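Local atomic coordinates of hypothetical protein ST1066 (Sulfolobus tokodaii, PDB entry 2PJZ), a protein that probably binds and hydrolyses ATP as the nucleotide-binding subunit of an ABC transporter, possibly one that imports cobalt. Residues I2-V7 / G58-N63. Numbering follows the deposited sequence. Where two conformers were deposited one is given.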
ATOM      1  N   ILE A   2      12.948   5.455  -1.752  1.00  7.98           N
ATOM      2  CA  ILE A   2      12.700   4.114  -2.330  1.00  7.65           C
ATOM      3  C   ILE A   2      12.800   4.300  -3.824  1.00  7.77           C
ATOM      4  O   ILE A   2      12.163   5.218  -4.383  1.00  8.64           O
ATOM      5  CB  ILE A   2      11.247   3.594  -1.999  1.00  8.51           C
ATOM      6  CG1 ILE A   2      11.016   3.504  -0.486  1.00  6.57           C
ATOM      7  CG2 ILE A   2      10.941   2.263  -2.723  1.00  6.37           C
ATOM      8  CD1 ILE A   2       9.522   3.375  -0.113  1.00  8.70           C
ATOM      9  N   GLN A   3      13.649   3.511  -4.476  1.00  7.50           N
ATOM     10  CA  GLN A   3      13.770   3.587  -5.942  1.00  7.13           C
ATOM     11  C   GLN A   3      13.467   2.212  -6.523  1.00  8.95           C
ATOM     12  O   GLN A   3      14.148   1.250  -6.162  1.00  8.31           O
ATOM     13  CB  GLN A   3      15.174   3.944  -6.386  1.00  9.00           C
ATOM     14  CG  GLN A   3      15.691   5.311  -5.942  1.00  9.42           C
ATOM     15  CD  GLN A   3      17.188   5.363  -6.078  1.00 12.37           C
ATOM     16  OE1 GLN A   3      17.914   5.080  -5.118  1.00 11.01           O
ATOM     17  NE2 GLN A   3      17.667   5.662  -7.290  1.00 10.67           N
ATOM     18  N   LEU A   4      12.460   2.131  -7.401  1.00  7.02           N
ATOM     19  CA  LEU A   4      12.275   0.908  -8.229  1.00  8.44           C
ATOM     20  C   LEU A   4      12.814   1.233  -9.582  1.00  8.67           C
ATOM     21  O   LEU A   4      12.350   2.205 -10.254  1.00  8.72           O
ATOM     22  CB  LEU A   4      10.796   0.470  -8.317  1.00  7.58           C
ATOM     23  CG  LEU A   4      10.169  -0.240  -7.106  1.00 11.10           C
ATOM     24  CD1 LEU A   4      10.248   0.579  -5.812  1.00 10.51           C
ATOM     25  CD2 LEU A   4       8.727  -0.625  -7.431  1.00 12.27           C
ATOM     26  N   LYS A   5      13.843   0.503 -10.018  0.50  8.37           N
ATOM     27  CA  LYS A   5      14.465   0.793 -11.327  0.50  8.98           C
ATOM     28  C   LYS A   5      14.344  -0.393 -12.273  0.50  8.72           C
ATOM     29  O   LYS A   5      15.124  -1.348 -12.180  0.50  9.06           O
ATOM     30  CB  LYS A   5      15.951   1.202 -11.206  0.50  8.81           C
ATOM     31  CG  LYS A   5      16.292   2.229 -10.110  0.50 10.66           C
ATOM     32  CD  LYS A   5      15.634   3.598 -10.305  0.50 14.50           C
ATOM     33  CE  LYS A   5      16.242   4.418 -11.482  0.50 15.81           C
ATOM     34  NZ  LYS A   5      15.606   5.776 -11.587  0.50 10.87           N
ATOM     35  N   ASN A   6      13.355  -0.317 -13.159  1.00  9.20           N
ATOM     36  CA  ASN A   6      13.053  -1.344 -14.165  1.00  9.11           C
ATOM     37  C   ASN A   6      12.727  -2.692 -13.498  1.00  8.81           C
ATOM     38  O   ASN A   6      13.313  -3.729 -13.827  1.00  8.58           O
ATOM     39  CB  ASN A   6      14.241  -1.517 -15.137  1.00 10.88           C
ATOM     40  CG  ASN A   6      13.858  -2.313 -16.383  1.00 13.65           C
ATOM     41  OD1 ASN A   6      12.769  -2.128 -16.924  1.00 14.11           O
ATOM     42  ND2 ASN A   6      14.741  -3.198 -16.822  1.00 14.54           N
ATOM     43  N   VAL A   7      11.797  -2.657 -12.552  1.00  8.70           N
ATOM     44  CA  VAL A   7      11.403  -3.864 -11.820  1.00  7.40           C
ATOM     45  C   VAL A   7      10.427  -4.713 -12.647  1.00  7.86           C
ATOM     46  O   VAL A   7       9.522  -4.177 -13.288  1.00  7.69           O
ATOM     47  CB  VAL A   7      10.790  -3.494 -10.447  1.00  6.93           C
ATOM     48  CG1 VAL A   7      10.257  -4.753  -9.707  1.00  7.50           C
ATOM     49  CG2 VAL A   7      11.880  -2.828  -9.604  1.00  7.30           C
ATOM     50  N   GLY A  58      15.370  -6.512 -12.254  1.00  7.13           N
ATOM     51  CA  GLY A  58      15.697  -5.092 -12.016  1.00  7.84           C
ATOM     52  C   GLY A  58      16.184  -4.890 -10.580  1.00  7.76           C
ATOM     53  O   GLY A  58      16.635  -5.840  -9.906  1.00  6.81           O
ATOM     54  N   ASN A  59      16.081  -3.659 -10.097  1.00  6.73           N
ATOM     55  CA  ASN A  59      16.705  -3.280  -8.825  1.00  7.54           C
ATOM     56  C   ASN A  59      15.776  -2.435  -8.022  1.00  7.08           C
ATOM     57  O   ASN A  59      14.992  -1.664  -8.572  1.00  7.47           O
ATOM     58  CB  ASN A  59      18.021  -2.538  -9.116  1.00  6.95           C
ATOM     59  CG  ASN A  59      19.073  -3.487  -9.680  1.00 10.95           C
ATOM     60  OD1 ASN A  59      19.321  -3.517 -10.907  1.00 16.38           O
ATOM     61  ND2 ASN A  59      19.537  -4.379  -8.849  1.00  5.29           N
ATOM     62  N   ILE A  60      15.818  -2.613  -6.701  1.00  6.41           N
ATOM     63  CA  ILE A  60      15.028  -1.803  -5.769  1.00  5.63           C
ATOM     64  C   ILE A  60      16.007  -1.321  -4.710  1.00  5.87           C
ATOM     65  O   ILE A  60      16.689  -2.148  -4.059  1.00  6.13           O
ATOM     66  CB  ILE A  60      13.881  -2.637  -5.070  1.00  5.80           C
ATOM     67  CG1 ILE A  60      12.911  -3.225  -6.145  1.00  4.52           C
ATOM     68  CG2 ILE A  60      13.111  -1.758  -4.019  1.00  6.49           C
ATOM     69  CD1 ILE A  60      11.872  -4.271  -5.648  1.00  6.33           C
ATOM     70  N   PHE A  61      16.062   0.002  -4.513  1.00  6.03           N
ATOM     71  CA  PHE A  61      16.985   0.593  -3.523  1.00  6.72           C
ATOM     72  C   PHE A  61      16.234   1.294  -2.412  1.00  6.48           C
ATOM     73  O   PHE A  61      15.343   2.104  -2.697  1.00  6.73           O
ATOM     74  CB  PHE A  61      17.949   1.614  -4.184  1.00  6.25           C
ATOM     75  CG  PHE A  61      18.816   1.014  -5.281  1.00  7.77           C
ATOM     76  CD1 PHE A  61      20.087   0.479  -4.994  1.00  6.62           C
ATOM     77  CD2 PHE A  61      18.342   0.955  -6.566  1.00  6.26           C
ATOM     78  CE1 PHE A  61      20.896  -0.077  -6.022  1.00  9.83           C
ATOM     79  CE2 PHE A  61      19.141   0.430  -7.618  1.00  6.20           C
ATOM     80  CZ  PHE A  61      20.413  -0.125  -7.326  1.00  7.77           C
ATOM     81  N   ILE A  62      16.571   0.981  -1.166  1.00  6.06           N
ATOM     82  CA  ILE A  62      16.023   1.701  -0.017  1.00  6.55           C
ATOM     83  C   ILE A  62      17.197   2.438   0.626  1.00  7.13           C
ATOM     84  O   ILE A  62      18.133   1.814   1.093  1.00  7.48           O
ATOM     85  CB  ILE A  62      15.358   0.732   0.995  1.00  7.18           C
ATOM     86  CG1 ILE A  62      14.222  -0.086   0.296  1.00  7.57           C
ATOM     87  CG2 ILE A  62      14.801   1.474   2.213  1.00  6.61           C
ATOM     88  CD1 ILE A  62      13.642  -1.170   1.215  1.00  9.35           C
ATOM     89  N   ASN A  63      17.160   3.761   0.568  1.00  6.09           N
ATOM     90  CA  ASN A  63      18.299   4.582   1.028  1.00  6.37           C
ATOM     91  C   ASN A  63      19.617   4.084   0.440  1.00  6.95           C
ATOM     92  O   ASN A  63      20.637   3.956   1.150  1.00  6.64           O
ATOM     93  CB  ASN A  63      18.298   4.722   2.565  1.00  5.93           C
ATOM     94  CG  ASN A  63      17.173   5.636   3.042  1.00  7.58           C
ATOM     95  OD1 ASN A  63      16.685   6.480   2.286  1.00  7.66           O
ATOM     96  ND2 ASN A  63      16.751   5.469   4.289  1.00  9.00           N
TER
HETATM   97  O   HOH W   1      17.308   4.539  -2.578  1.00  6.45           O
HETATM   98  O   HOH W   2      17.561  -1.932 -12.807  1.00 15.82           O
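Q3 and F61 face each other as a hydrogen-bonded pair where strands 2-5 and 59-62 run antiparallel, each backbone N donating to the other's carbonyl O at 2.8 Å. K5 and N59 form the next such pair, less evenly: K5 N reaches N59 O at 2.8 Å and almost straight (173°), whereas N59 N to K5 O is longer, 3.3 Å. The I60 CA-H also leans on Q3 O. One water donates hydrogen bonds to K5 O and N59 OD1, bridging the second pair.

Side chains of Q3, K5, N59 and F61 share the more open face. Q3 CG stands anti to the carbonyl carbon (chi1 -63°) and the chain runs extended beyond it; OE1 lies 3.6 Å from F61 CB, oblique to the ring, while K5 CG meets the ring edge at CE2. Q3 NE2 hydrogen-bonds to E27, and K5 NZ, in the conformer given, forms a salt bridge with the same carboxylate.

On the buried face I60 lies alongside L4, its CG2 4.1 Å from L4 CD1, and the V7 side chain crosses that of I60 at about a right angle, V7 CG2 lying 3.6 Å from I60 CG1. An alanine at I60 would probably leave V7 CG2 and L4 CD1 facing a gap.

This pairing builds the antiparallel beta subdomain of the ABC ATPase fold: strand 17-28 flanks 2-11, strand 65-66 follows 59-62, and the buried face rests on helix 43-50, through I50 and A49, and on I149 of strand 149-153.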